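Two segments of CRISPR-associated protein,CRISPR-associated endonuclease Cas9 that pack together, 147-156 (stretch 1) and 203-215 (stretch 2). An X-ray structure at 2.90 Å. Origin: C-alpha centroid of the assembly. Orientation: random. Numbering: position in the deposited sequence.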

ATOM      1  N   SER A 147      24.658  16.833  15.772  1.00132.17           N
ATOM      2  CA  SER A 147      24.450  18.071  15.027  1.00121.53           C
ATOM      3  C   SER A 147      23.751  19.144  15.853  1.00119.09           C
ATOM      4  O   SER A 147      23.604  20.274  15.373  1.00119.25           O
ATOM      5  CB  SER A 147      23.644  17.787  13.758  1.00108.44           C
ATOM      6  OG  SER A 147      22.384  17.217  14.074  1.00 99.40           O
ATOM      7  N   LEU A 148      23.313  18.821  17.071  1.00124.21           N
ATOM      8  CA  LEU A 148      22.675  19.789  17.949  1.00119.14           C
ATOM      9  C   LEU A 148      23.545  20.213  19.123  1.00124.86           C
ATOM     10  O   LEU A 148      23.121  21.077  19.899  1.00119.28           O
ATOM     11  CB  LEU A 148      21.349  19.232  18.490  1.00110.63           C
ATOM     12  CG  LEU A 148      20.235  18.966  17.474  1.00101.41           C
ATOM     13  CD1 LEU A 148      18.919  18.674  18.184  1.00 82.51           C
ATOM     14  CD2 LEU A 148      20.087  20.141  16.519  1.00116.52           C
ATOM     15  N   TYR A 149      24.742  19.632  19.281  1.00118.84           N
ATOM     16  CA  TYR A 149      25.610  20.031  20.386  1.00111.15           C
ATOM     17  C   TYR A 149      25.985  21.504  20.294  1.00122.62           C
ATOM     18  O   TYR A 149      26.170  22.162  21.322  1.00134.52           O
ATOM     19  CB  TYR A 149      26.862  19.158  20.419  1.00117.42           C
ATOM     20  CG  TYR A 149      26.596  17.724  20.824  1.00110.74           C
ATOM     21  CD1 TYR A 149      25.448  17.380  21.527  1.00103.59           C
ATOM     22  CD2 TYR A 149      27.495  16.714  20.504  1.00112.19           C
ATOM     23  CE1 TYR A 149      25.202  16.072  21.896  1.00102.99           C
ATOM     24  CE2 TYR A 149      27.257  15.404  20.870  1.00113.15           C
ATOM     25  CZ  TYR A 149      26.112  15.090  21.564  1.00110.21           C
ATOM     26  OH  TYR A 149      25.876  13.786  21.928  1.00118.85           O
ATOM     27  N   LEU A 150      26.095  22.039  19.077  1.00134.27           N
ATOM     28  CA  LEU A 150      26.227  23.477  18.846  1.00147.28           C
ATOM     29  C   LEU A 150      25.068  23.892  17.952  1.00140.57           C
ATOM     30  O   LEU A 150      25.171  23.831  16.715  1.00147.70           O
ATOM     31  CB  LEU A 150      27.577  23.827  18.225  1.00160.60           C
ATOM     32  CG  LEU A 150      28.769  23.714  19.177  1.00172.93           C
ATOM     33  CD1 LEU A 150      30.045  24.200  18.512  1.00185.25           C
ATOM     34  CD2 LEU A 150      28.504  24.482  20.465  1.00173.03           C
ATOM     35  N   PRO A 151      23.943  24.307  18.531  1.00125.18           N
ATOM     36  CA  PRO A 151      22.748  24.566  17.722  1.00114.03           C
ATOM     37  C   PRO A 151      22.963  25.707  16.742  1.00121.48           C
ATOM     38  O   PRO A 151      23.770  26.609  16.971  1.00119.29           O
ATOM     39  CB  PRO A 151      21.682  24.917  18.766  1.00114.99           C
ATOM     40  CG  PRO A 151      22.193  24.334  20.046  1.00122.03           C
ATOM     41  CD  PRO A 151      23.680  24.469  19.971  1.00114.29           C
ATOM     42  N   ASP A 152      22.222  25.652  15.638  1.00117.66           N
ATOM     43  CA  ASP A 152      22.308  26.664  14.599  1.00139.94           C
ATOM     44  C   ASP A 152      21.494  27.898  14.983  1.00147.62           C
ATOM     45  O   ASP A 152      20.783  27.921  15.992  1.00144.85           O
ATOM     46  CB  ASP A 152      21.820  26.103  13.263  1.00139.53           C
ATOM     47  CG  ASP A 152      22.347  24.705  12.987  1.00151.74           C
ATOM     48  OD1 ASP A 152      22.768  24.020  13.944  1.00163.32           O
ATOM     49  OD2 ASP A 152      22.349  24.296  11.806  1.00144.74           O
ATOM     50  N   GLY A 153      21.603  28.934  14.155  1.00178.89           N
ATOM     51  CA  GLY A 153      20.866  30.157  14.364  1.00173.59           C
ATOM     52  C   GLY A 153      19.369  29.934  14.298  1.00161.24           C
ATOM     53  O   GLY A 153      18.893  28.915  13.785  1.00165.21           O
ATOM     54  N   PRO A 154      18.596  30.887  14.819  1.00150.94           N
ATOM     55  CA  PRO A 154      17.136  30.726  14.838  1.00138.20           C
ATOM     56  C   PRO A 154      16.564  30.517  13.445  1.00128.57           C
ATOM     57  O   PRO A 154      16.980  31.157  12.476  1.00133.98           O
ATOM     58  CB  PRO A 154      16.643  32.038  15.460  1.00135.69           C
ATOM     59  CG  PRO A 154      17.793  32.995  15.324  1.00146.21           C
ATOM     60  CD  PRO A 154      19.021  32.154  15.435  1.00155.68           C
ATOM     61  N   SER A 155      15.602  29.602  13.356  1.00126.48           N
ATOM     62  CA  SER A 155      14.965  29.286  12.089  1.00122.17           C
ATOM     63  C   SER A 155      14.096  30.445  11.613  1.00124.19           C
ATOM     64  O   SER A 155      13.778  31.373  12.362  1.00122.79           O
ATOM     65  CB  SER A 155      14.112  28.025  12.219  1.00121.55           C
ATOM     66  OG  SER A 155      13.147  28.172  13.248  1.00121.87           O
ATOM     67  N   ASP A 156      13.711  30.374  10.334  1.00139.36           N
ATOM     68  CA  ASP A 156      12.754  31.329   9.788  1.00147.64           C
ATOM     69  C   ASP A 156      11.431  31.277  10.539  1.00140.02           C
ATOM     70  O   ASP A 156      10.750  32.301  10.665  1.00141.34           O
ATOM     71  CB  ASP A 156      12.521  31.056   8.300  1.00152.47           C
ATOM     72  CG  ASP A 156      13.795  30.676   7.562  1.00157.02           C
ATOM     73  OD1 ASP A 156      14.743  30.180   8.205  1.00165.09           O
ATOM     74  OD2 ASP A 156      13.850  30.884   6.332  1.00151.24           O
ATOM     75  N   ARG A 203       6.270  25.492  12.345  1.00166.08           N
ATOM     76  CA  ARG A 203       7.291  24.917  11.474  1.00151.72           C
ATOM     77  C   ARG A 203       8.676  25.046  12.102  1.00140.80           C
ATOM     78  O   ARG A 203       9.633  25.462  11.441  1.00144.40           O
ATOM     79  CB  ARG A 203       7.253  25.585  10.098  1.00152.79           C
ATOM     80  N   LEU A 204       8.798  24.652  13.367  1.00124.27           N
ATOM     81  CA  LEU A 204       9.996  24.898  14.153  1.00124.08           C
ATOM     82  C   LEU A 204      11.095  23.892  13.816  1.00126.46           C
ATOM     83  O   LEU A 204      10.943  23.010  12.965  1.00132.06           O
ATOM     84  CB  LEU A 204       9.663  24.862  15.643  1.00117.58           C
ATOM     85  CG  LEU A 204       9.046  26.138  16.209  1.00119.22           C
ATOM     86  CD1 LEU A 204       8.599  25.952  17.648  1.00114.45           C
ATOM     87  CD2 LEU A 204      10.049  27.277  16.097  1.00121.75           C
ATOM     88  N   GLN A 205      12.225  24.035  14.506  1.00118.31           N
ATOM     89  CA  GLN A 205      13.394  23.191  14.322  1.00105.54           C
ATOM     90  C   GLN A 205      13.891  22.710  15.676  1.00112.23           C
ATOM     91  O   GLN A 205      13.692  23.372  16.698  1.00126.28           O
ATOM     92  CB  GLN A 205      14.522  23.942  13.596  1.00 90.94           C
ATOM     93  CG  GLN A 205      14.147  24.448  12.219  1.00102.23           C
ATOM     94  CD  GLN A 205      13.743  23.328  11.283  1.00108.96           C
ATOM     95  OE1 GLN A 205      14.494  22.373  11.077  1.00109.99           O
ATOM     96  NE2 GLN A 205      12.545  23.432  10.719  1.00110.99           N
ATOM     97  N   GLN A 206      14.547  21.545  15.675  1.00115.19           N
ATOM     98  CA  GLN A 206      15.132  21.038  16.912  1.00115.14           C
ATOM     99  C   GLN A 206      16.275  21.920  17.390  1.00117.95           C
ATOM    100  O   GLN A 206      16.540  21.985  18.597  1.00108.44           O
ATOM    101  CB  GLN A 206      15.617  19.601  16.723  1.00116.30           C
ATOM    102  CG  GLN A 206      14.508  18.602  16.444  1.00108.80           C
ATOM    103  CD  GLN A 206      15.004  17.169  16.438  1.00112.78           C
ATOM    104  OE1 GLN A 206      16.117  16.889  16.877  1.00115.19           O
ATOM    105  NE2 GLN A 206      14.182  16.254  15.933  1.00110.74           N
ATOM    106  N   SER A 207      16.958  22.602  16.465  1.00103.57           N
ATOM    107  CA  SER A 207      18.031  23.507  16.860  1.00107.06           C
ATOM    108  C   SER A 207      17.499  24.632  17.737  1.00119.42           C
ATOM    109  O   SER A 207      18.169  25.060  18.682  1.00127.61           O
ATOM    110  CB  SER A 207      18.729  24.076  15.624  1.00113.41           C
ATOM    111  OG  SER A 207      17.863  24.929  14.895  1.00103.65           O
ATOM    112  N   ASP A 208      16.286  25.114  17.450  1.00126.00           N
ATOM    113  CA  ASP A 208      15.711  26.180  18.262  1.00123.61           C
ATOM    114  C   ASP A 208      15.436  25.699  19.683  1.00116.61           C
ATOM    115  O   ASP A 208      15.678  26.430  20.650  1.00130.36           O
ATOM    116  CB  ASP A 208      14.431  26.708  17.610  1.00112.96           C
ATOM    117  CG  ASP A 208      14.660  27.239  16.197  1.00121.51           C
ATOM    118  OD1 ASP A 208      15.790  27.672  15.881  1.00128.79           O
ATOM    119  OD2 ASP A 208      13.697  27.223  15.400  1.00115.56           O
ATOM    120  N   TYR A 209      14.939  24.465  19.829  1.00113.30           N
ATOM    121  CA  TYR A 209      14.697  23.913  21.159  1.00122.33           C
ATOM    122  C   TYR A 209      15.998  23.563  21.866  1.00128.10           C
ATOM    123  O   TYR A 209      16.092  23.701  23.091  1.00127.38           O
ATOM    124  CB  TYR A 209      13.792  22.683  21.069  1.00122.54           C
ATOM    125  CG  TYR A 209      12.335  23.030  20.866  1.00120.55           C
ATOM    126  CD1 TYR A 209      11.829  23.273  19.597  1.00126.44           C
ATOM    127  CD2 TYR A 209      11.471  23.126  21.948  1.00116.32           C
ATOM    128  CE1 TYR A 209      10.500  23.596  19.411  1.00120.89           C
ATOM    129  CE2 TYR A 209      10.144  23.450  21.774  1.00115.01           C
ATOM    130  CZ  TYR A 209       9.665  23.684  20.503  1.00115.08           C
ATOM    131  OH  TYR A 209       8.343  24.005  20.321  1.00108.66           O
ATOM    132  N   ALA A 210      17.009  23.111  21.118  1.00118.47           N
ATOM    133  CA  ALA A 210      18.311  22.857  21.723  1.00118.55           C
ATOM    134  C   ALA A 210      18.921  24.141  22.268  1.00123.98           C
ATOM    135  O   ALA A 210      19.615  24.124  23.292  1.00126.91           O
ATOM    136  CB  ALA A 210      19.242  22.204  20.702  1.00115.08           C
ATOM    137  N   ARG A 211      18.663  25.269  21.601  1.00101.93           N
ATOM    138  CA  ARG A 211      19.165  26.550  22.087  1.00105.96           C
ATOM    139  C   ARG A 211      18.507  26.925  23.410  1.00120.12           C
ATOM    140  O   ARG A 211      19.167  27.452  24.312  1.00135.81           O
ATOM    141  CB  ARG A 211      18.934  27.635  21.033  1.00 93.64           C
ATOM    142  CG  ARG A 211      20.073  28.644  20.889  1.00118.65           C
ATOM    143  CD  ARG A 211      19.833  29.608  19.728  1.00127.11           C
ATOM    144  NE  ARG A 211      19.543  28.903  18.481  1.00130.44           N
ATOM    145  CZ  ARG A 211      18.348  28.869  17.898  1.00136.40           C
ATOM    146  NH1 ARG A 211      18.181  28.195  16.767  1.00138.72           N
ATOM    147  NH2 ARG A 211      17.321  29.510  18.439  1.00130.41           N
ATOM    148  N   GLU A 212      17.204  26.653  23.546  1.00152.57           N
ATOM    149  CA  GLU A 212      16.528  26.898  24.817  1.00154.37           C
ATOM    150  C   GLU A 212      17.095  26.014  25.920  1.00155.78           C
ATOM    151  O   GLU A 212      17.308  26.476  27.047  1.00165.36           O
ATOM    152  CB  GLU A 212      15.022  26.674  24.672  1.00148.03           C
ATOM    153  CG  GLU A 212      14.302  26.494  26.004  1.00149.00           C
ATOM    154  CD  GLU A 212      12.797  26.636  25.891  1.00143.54           C
ATOM    155  OE1 GLU A 212      12.314  27.047  24.816  1.00141.75           O
ATOM    156  OE2 GLU A 212      12.095  26.338  26.882  1.00140.89           O
ATOM    157  N   ILE A 213      17.345  24.740  25.613  1.00143.02           N
ATOM    158  CA  ILE A 213      17.964  23.845  26.587  1.00134.95           C
ATOM    159  C   ILE A 213      19.356  24.345  26.952  1.00142.50           C
ATOM    160  O   ILE A 213      19.764  24.309  28.119  1.00153.16           O
ATOM    161  CB  ILE A 213      18.007  22.404  26.045  1.00125.60           C
ATOM    162  CG1 ILE A 213      16.592  21.856  25.840  1.00108.29           C
ATOM    163  CG2 ILE A 213      18.796  21.501  26.982  1.00126.06           C
ATOM    164  CD1 ILE A 213      16.551  20.356  25.600  1.00 97.81           C
ATOM    165  N   GLN A 214      20.104  24.827  25.956  1.00104.04           N
ATOM    166  CA  GLN A 214      21.467  25.289  26.200  1.00114.81           C
ATOM    167  C   GLN A 214      21.490  26.448  27.189  1.00116.25           C
ATOM    168  O   GLN A 214      22.301  26.466  28.121  1.00132.38           O
ATOM    169  CB  GLN A 214      22.125  25.691  24.882  1.00120.38           C
ATOM    170  CG  GLN A 214      23.548  26.193  25.021  1.00139.71           C
ATOM    171  CD  GLN A 214      24.152  26.577  23.687  1.00148.51           C
ATOM    172  OE1 GLN A 214      23.527  27.273  22.886  1.00142.75           O
ATOM    173  NE2 GLN A 214      25.371  26.117  23.436  1.00156.32           N
ATOM    174  N   GLU A 215      20.601  27.427  27.001  1.00109.37           N
ATOM    175  CA  GLU A 215      20.562  28.567  27.913  1.00118.97           C
ATOM    176  C   GLU A 215      20.124  28.144  29.310  1.00107.88           C
ATOM    177  O   GLU A 215      20.600  28.696  30.310  1.00125.75           O
ATOM    178  CB  GLU A 215      19.639  29.656  27.367  1.00123.07           C
ATOM    179  CG  GLU A 215      19.582  30.914  28.230  1.00137.21           C
ATOM    180  CD  GLU A 215      20.870  31.721  28.188  1.00165.04           C
ATOM    181  OE1 GLU A 215      20.877  32.800  27.558  1.00175.04           O
ATOM    182  OE2 GLU A 215      21.875  31.277  28.783  1.00177.62           O
TER

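Stretch 1 leaves a 3-10 segment, which begins earlier in the chain, at Leu-148 and runs on as an irregular loop to Ser-155, the N-cap of a following helix. Stretch 2 begins as loop, has Gln-205 at the N-cap position and is helical from Gln-206 onward. The loop crosses the first turns of this helix. The backbones come closest at Pro-151 and Ser-207, whose CA atoms are 4.9 Å apart. The contact buries 562 Å² in total.

The apolar part centres on Ala-210. Its CB points toward stretch 1 and lies 3.7 Å from Pro-151 CG and 4.3 Å from Leu-148 CB. The small alanine lets the proline ring settle close to the helix, with Pro-151 CB 3.5 Å from Ser-207 O. Leu-148 is buried and also points toward the helix; its CD2 is 4.0 Å from Ser-207 CA. Its CD1 lies 3.6 Å from Gln-206 OE1, a polar atom satisfied elsewhere in the structure.

The polar part is built on Arg-211 and Asp-208, one helical turn apart. Both have CA-to-CB bonds that point sideways, but their ends come nearer the loop. Arg-211 NE and NH1 both donate to Asp-152 O, at 2.9 Å and 2.7 Å. This carbonyl sits at the guanidinium edge, where one acceptor can meet two N-H groups. Pro-154 N lies over one guanidinium face.

Arg-211 NH1 also forms a salt bridge with Asp-208 OD1 at 2.6 Å. The pairing balances the charge of the buried aspartate and ties the two side chains together. Asp-208 in turn holds Ser-155 with both carboxylate oxygens. Ser-155 N donates to Asp-208 OD1 at 3.2 Å, and Ser-155 OG donates to Asp-208 OD2 at a very short 2.4 Å. Serine suits this place because its hydroxyl also caps a backbone N just past the stretch. Its CB packs 3.6 Å from Gln-205 CG.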